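Local coordinates for putative exported protein (Bordetella pertussis Tohama I, PDB 2PFY) that binds pyroglutamic acid as an extracytoplasmic solute receptor, probably handing it to a tripartite ATP-independent periplasmic (TRAP) transporter, at residues S150-A153 with A154-A158; M280-D283 with W284-A288. All coordinates share one frame; numbering follows the deposited sequence.

Contact 1 comes first along the chain, at the C-terminal end of helix 147-155; contact 2 follows much later, at the C-terminal end of helix 267-287. Their centres lie about 16 Å apart, on the same side of the chain's centre, and the two helices pack directly on each other. The selenomethionine Met-280 is the main piece between them: its CG lies 3.6 Å from Leu-155 CD1 and its SE 3.7 Å from Met-152 CB, while Asp-283 meets the His-151 ring. Helix 267-287 thus covers one flank of the helix of a beta-alpha-beta unit in this periplasmic binding protein of the DctP family, with bound pyroglutamic acid about 10 Å from the Met-152 side chain and about 14 Å from that of Met-280.

Contact 1: S150-A153 with A154-A158; sequences SHMA and ALMGA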
ATOM      1  N   SER A 150      11.872  -4.889  -2.030  1.00 28.39           N
ATOM      2  CA  SER A 150      13.264  -5.009  -2.500  1.00 30.42           C
ATOM      3  C   SER A 150      14.004  -6.163  -1.819  1.00 31.87           C
ATOM      4  O   SER A 150      14.622  -7.000  -2.493  1.00 32.82           O
ATOM      5  CB  SER A 150      14.042  -3.717  -2.241  1.00 30.69           C
ATOM      6  OG  SER A 150      13.919  -2.829  -3.320  1.00 32.40           O
ATOM      7  N   HIS A 151      13.923  -6.190  -0.490  1.00 32.38           N
ATOM      8  CA  HIS A 151      14.471  -7.267   0.308  1.00 34.36           C
ATOM      9  C   HIS A 151      13.845  -8.631  -0.060  1.00 34.62           C
ATOM     10  O   HIS A 151      14.557  -9.626  -0.253  1.00 35.08           O
ATOM     11  CB  HIS A 151      14.274  -6.956   1.792  1.00 34.72           C
ATOM     12  CG  HIS A 151      14.945  -7.937   2.707  1.00 38.27           C
ATOM     13  ND1 HIS A 151      14.369  -8.374   3.882  1.00 42.77           N
ATOM     14  CD2 HIS A 151      16.138  -8.571   2.615  1.00 39.65           C
ATOM     15  CE1 HIS A 151      15.181  -9.232   4.476  1.00 42.46           C
ATOM     16  NE2 HIS A 151      16.264  -9.364   3.729  1.00 41.70           N
HETATM   17  N   MSE A 152      12.521  -8.670  -0.183  1.00 34.37           N
HETATM   18  CA  MSE A 152      11.825  -9.893  -0.554  1.00 35.63           C
HETATM   19  C   MSE A 152      12.306 -10.441  -1.903  1.00 33.86           C
HETATM   20  O   MSE A 152      12.548 -11.654  -2.034  1.00 33.44           O
HETATM   21  CB  MSE A 152      10.317  -9.661  -0.567  1.00 34.74           C
HETATM   22  CG  MSE A 152       9.489 -10.894  -0.925  1.00 35.63           C
HETATM   23 SE   MSE A 152       7.721 -10.278  -1.443  1.00 43.88          SE
HETATM   24  CE  MSE A 152       8.260  -9.489  -3.237  1.00 37.96           C
ATOM     25  N   ALA A 153      12.438  -9.559  -2.892  1.00 32.86           N
ATOM     26  CA  ALA A 153      12.853  -9.939  -4.232  1.00 33.43           C
ATOM     27  C   ALA A 153      14.263 -10.525  -4.239  1.00 33.67           C
ATOM     28  O   ALA A 153      14.518 -11.482  -4.960  1.00 34.27           O
ATOM     29  CB  ALA A 153      12.776  -8.754  -5.187  1.00 33.02           C
ATOM     30  N   ALA A 154      15.159  -9.936  -3.450  1.00 33.86           N
ATOM     31  CA  ALA A 154      16.543 -10.395  -3.350  1.00 34.98           C
ATOM     32  C   ALA A 154      16.565 -11.821  -2.776  1.00 35.39           C
ATOM     33  O   ALA A 154      17.229 -12.710  -3.327  1.00 35.98           O
ATOM     34  CB  ALA A 154      17.363  -9.449  -2.498  1.00 34.59           C
ATOM     35  N   LEU A 155      15.788 -12.043  -1.718  1.00 35.54           N
ATOM     36  CA  LEU A 155      15.635 -13.370  -1.128  1.00 35.46           C
ATOM     37  C   LEU A 155      15.032 -14.415  -2.069  1.00 36.65           C
ATOM     38  O   LEU A 155      15.269 -15.624  -1.903  1.00 35.06           O
ATOM     39  CB  LEU A 155      14.817 -13.282   0.148  1.00 34.85           C
ATOM     40  CG  LEU A 155      15.439 -12.484   1.296  1.00 33.57           C
ATOM     41  CD1 LEU A 155      14.422 -12.367   2.401  1.00 30.92           C
ATOM     42  CD2 LEU A 155      16.744 -13.125   1.784  1.00 33.40           C
HETATM   43  N   MSE A 156      14.250 -13.954  -3.040  1.00 36.43           N
HETATM   44  CA  MSE A 156      13.687 -14.836  -4.057  1.00 40.08           C
HETATM   45  C   MSE A 156      14.742 -15.274  -5.092  1.00 37.81           C
HETATM   46  O   MSE A 156      14.502 -16.195  -5.871  1.00 38.30           O
HETATM   47  CB  MSE A 156      12.518 -14.145  -4.778  1.00 38.49           C
HETATM   48  CG  MSE A 156      11.236 -14.044  -3.985  1.00 40.24           C
HETATM   49 SE   MSE A 156       9.989 -12.767  -4.808  1.00 52.29          SE
HETATM   50  CE  MSE A 156       9.885 -13.312  -6.668  1.00 46.64           C
ATOM     51  N   GLY A 157      15.896 -14.599  -5.099  1.00 36.96           N
ATOM     52  CA  GLY A 157      16.935 -14.823  -6.099  1.00 35.43           C
ATOM     53  C   GLY A 157      16.763 -13.977  -7.341  1.00 34.93           C
ATOM     54  O   GLY A 157      17.456 -14.191  -8.347  1.00 34.83           O
ATOM     55  N   ALA A 158      15.825 -13.019  -7.289  1.00 33.52           N
ATOM     56  CA  ALA A 158      15.567 -12.137  -8.421  1.00 33.05           C
ATOM     57  C   ALA A 158      16.432 -10.897  -8.275  1.00 32.71           C
ATOM     58  O   ALA A 158      17.078 -10.727  -7.248  1.00 32.38           O
ATOM     59  CB  ALA A 158      14.072 -11.761  -8.472  1.00 32.21           C
TER
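Ala-153 O takes a bond from Ala-158 N at 3.1 Å and a weak one from Met-156 N, so one carbonyl gathers the chain as it leaves helix 147-155. The Ala-158 bond spans five residues; with the 2.9 Å bond from Gly-157 N to Ala-154 O it closes a Schellman motif. Gly-157 makes the turn with a positive phi of 88°, a conformation glycine adopts readily, and its backbone also bonds to Gly-139. Upstream, the regular helical bonds persist, from Ala-154 N to Ser-150 O and, nearly straight at 170°, from Leu-155 N to His-151 O. This helix is the helical link of a beta-alpha-beta unit, and the Schellman turn delivers the chain to strand 159-162, parallel to strand 141-144. Ala-153 and Ala-154 rest on Pro-160 of that strand. On the flank toward helix 267-287, Leu-155 lays CD1 over one face of the His-151 ring, 4.0 Å from the centroid and displaced toward the rim, in a CH-pi contact. The imidazole gets there because its CG stands anti to the backbone N (chi1 -174°), which swings the ring forward along the helix. Leu-155 CG also sits 3.4 Å from His-151 O. The selenomethionines Met-152 and Met-156 run alongside each other, pointing the same way, and the bend at chi3 of Met-152 brings its CE within 4.0 Å of Met-156 SE. Met-156 touches Phe-142 and Leu-137, and Ile-276 of helix 267-287, whereas Pro-83 and Phe-205 border Met-152.

Contact 2: M280-D283 with W284-A288; sequences MVSD and WSKKA
Val-281 O accepts two hydrogen bonds from Ser-285, one from the backbone N at 2.9 Å and one from the hydroxyl OG at 3.1 Å. The donors approach from opposite faces of the carbonyl plane. For Ser-285, chi1 of -82° sets OG anti to its own carbonyl carbon, folding the hydroxyl back over the preceding turn. The other backbone bonds are helical, Trp-284 N to Met-280 O at 2.7 Å and Lys-286 N to Ser-282 O at 3.1 Å; the same Met-280 O also lies 3.1 Å from Trp-284 CB. The next bond, from Lys-287 N to Asp-283 O, is weak and long. They belong to the last turns of helix 267-287, which ends as Ala-288 leaves helical angles and the chain turns toward helix 290-300. In the packing, the extended Lys-286 chain passes Ser-282, CE 3.9 Å from OG. Within 284-288, Ala-288 CB lies over the indole, 3.8 Å above its plane and offset toward the rim. The ring leads away to Leu-76, Ile-79 and Leu-296, its NE1 bonded to Pro-75 O. As for charges, Asp-283 OD1 stays 4.8 Å from Lys-286 NZ, near enough for mild attraction perhaps; Lys-287 NZ forms a salt bridge with Glu-78.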
HETATM    1  N   MSE A 280      11.892 -13.289   6.900  1.00 38.09           N
HETATM    2  CA  MSE A 280      11.646 -11.859   7.000  1.00 39.99           C
HETATM    3  C   MSE A 280      11.038 -11.422   8.333  1.00 39.01           C
HETATM    4  O   MSE A 280      11.397 -10.352   8.829  1.00 39.43           O
HETATM    5  CB  MSE A 280      10.838 -11.344   5.799  1.00 39.33           C
HETATM    6  CG  MSE A 280      11.622 -11.398   4.497  1.00 39.87           C
HETATM    7 SE   MSE A 280      10.619 -10.615   2.991  1.00 46.90          SE
HETATM    8  CE  MSE A 280      10.435  -8.739   3.724  1.00 41.10           C
ATOM      9  N   VAL A 281      10.146 -12.224   8.916  1.00 38.89           N
ATOM     10  CA  VAL A 281       9.535 -11.858  10.199  1.00 39.52           C
ATOM     11  C   VAL A 281      10.575 -11.961  11.338  1.00 40.87           C
ATOM     12  O   VAL A 281      10.497 -11.231  12.339  1.00 40.75           O
ATOM     13  CB  VAL A 281       8.245 -12.657  10.508  1.00 39.16           C
ATOM     14  CG1 VAL A 281       8.534 -14.105  10.910  1.00 39.33           C
ATOM     15  CG2 VAL A 281       7.410 -11.969  11.580  1.00 38.95           C
ATOM     16  N   SER A 282      11.537 -12.865  11.156  1.00 41.94           N
ATOM     17  CA  SER A 282      12.670 -13.004  12.065  1.00 43.11           C
ATOM     18  C   SER A 282      13.587 -11.779  11.918  1.00 43.84           C
ATOM     19  O   SER A 282      13.881 -11.102  12.914  1.00 44.78           O
ATOM     20  CB  SER A 282      13.391 -14.353  11.827  1.00 42.87           C
ATOM     21  OG  SER A 282      14.751 -14.337  12.246  1.00 44.06           O
ATOM     22  N   ASP A 283      14.011 -11.492  10.685  1.00 44.13           N
ATOM     23  CA  ASP A 283      14.782 -10.292  10.342  1.00 44.05           C
ATOM     24  C   ASP A 283      14.108  -9.037  10.886  1.00 43.95           C
ATOM     25  O   ASP A 283      14.782  -8.131  11.399  1.00 43.93           O
ATOM     26  CB  ASP A 283      14.874 -10.136   8.815  1.00 44.77           C
ATOM     27  CG  ASP A 283      15.939 -11.018   8.180  1.00 46.32           C
ATOM     28  OD1 ASP A 283      16.765 -11.561   8.927  1.00 44.92           O
ATOM     29  OD2 ASP A 283      15.954 -11.150   6.926  1.00 46.61           O
ATOM     30  N   TRP A 284      12.773  -8.991  10.760  1.00 42.97           N
ATOM     31  CA  TRP A 284      11.983  -7.836  11.173  1.00 41.96           C
ATOM     32  C   TRP A 284      11.990  -7.690  12.694  1.00 42.47           C
ATOM     33  O   TRP A 284      12.212  -6.593  13.209  1.00 42.39           O
ATOM     34  CB  TRP A 284      10.540  -7.941  10.663  1.00 40.43           C
ATOM     35  CG  TRP A 284       9.664  -6.763  11.054  1.00 38.63           C
ATOM     36  CD1 TRP A 284       9.471  -5.611  10.332  1.00 36.98           C
ATOM     37  CD2 TRP A 284       8.853  -6.636  12.232  1.00 37.21           C
ATOM     38  NE1 TRP A 284       8.596  -4.778  10.989  1.00 36.93           N
ATOM     39  CE2 TRP A 284       8.196  -5.376  12.154  1.00 36.25           C
ATOM     40  CE3 TRP A 284       8.604  -7.463  13.340  1.00 35.29           C
ATOM     41  CZ2 TRP A 284       7.322  -4.922  13.142  1.00 36.34           C
ATOM     42  CZ3 TRP A 284       7.726  -7.010  14.327  1.00 37.76           C
ATOM     43  CH2 TRP A 284       7.096  -5.746  14.221  1.00 37.32           C
ATOM     44  N   SER A 285      11.727  -8.796  13.392  1.00 43.58           N
ATOM     45  CA  SER A 285      11.717  -8.843  14.863  1.00 44.14           C
ATOM     46  C   SER A 285      13.020  -8.368  15.490  1.00 44.73           C
ATOM     47  O   SER A 285      13.003  -7.709  16.533  1.00 44.68           O
ATOM     48  CB  SER A 285      11.416 -10.261  15.345  1.00 44.29           C
ATOM     49  OG  SER A 285      10.024 -10.521  15.334  1.00 44.78           O
ATOM     50  N   LYS A 286      14.142  -8.705  14.854  1.00 45.92           N
ATOM     51  CA  LYS A 286      15.458  -8.268  15.313  1.00 47.16           C
ATOM     52  C   LYS A 286      15.596  -6.737  15.286  1.00 48.05           C
ATOM     53  O   LYS A 286      16.066  -6.140  16.262  1.00 48.24           O
ATOM     54  CB  LYS A 286      16.585  -8.935  14.500  1.00 47.35           C
ATOM     55  CG  LYS A 286      16.729 -10.451  14.731  1.00 48.02           C
ATOM     56  CD  LYS A 286      17.779 -11.087  13.793  1.00 47.72           C
ATOM     57  CE  LYS A 286      17.847 -12.609  13.971  1.00 49.55           C
ATOM     58  NZ  LYS A 286      18.724 -13.294  12.950  1.00 50.15           N
ATOM     59  N   LYS A 287      15.163  -6.104  14.186  1.00 48.23           N
ATOM     60  CA  LYS A 287      15.359  -4.659  14.003  1.00 48.35           C
ATOM     61  C   LYS A 287      14.215  -3.815  14.588  1.00 48.76           C
ATOM     62  O   LYS A 287      14.348  -2.613  14.788  1.00 48.30           O
ATOM     63  CB  LYS A 287      15.649  -4.308  12.529  1.00 48.46           C
ATOM     64  CG  LYS A 287      14.493  -4.617  11.549  1.00 48.60           C
ATOM     65  CD  LYS A 287      14.716  -4.022  10.161  1.00 47.82           C
ATOM     66  CE  LYS A 287      13.418  -4.134   9.336  1.00 47.58           C
ATOM     67  NZ  LYS A 287      13.648  -3.834   7.901  1.00 45.17           N
ATOM     68  N   ALA A 288      13.085  -4.448  14.850  1.00 49.86           N
ATOM     69  CA  ALA A 288      12.043  -3.790  15.603  1.00 51.49           C
ATOM     70  C   ALA A 288      12.430  -3.973  17.066  1.00 52.59           C
ATOM     71  O   ALA A 288      13.157  -4.912  17.420  1.00 54.02           O
ATOM     72  CB  ALA A 288      10.688  -4.396  15.300  1.00 50.86           C
TER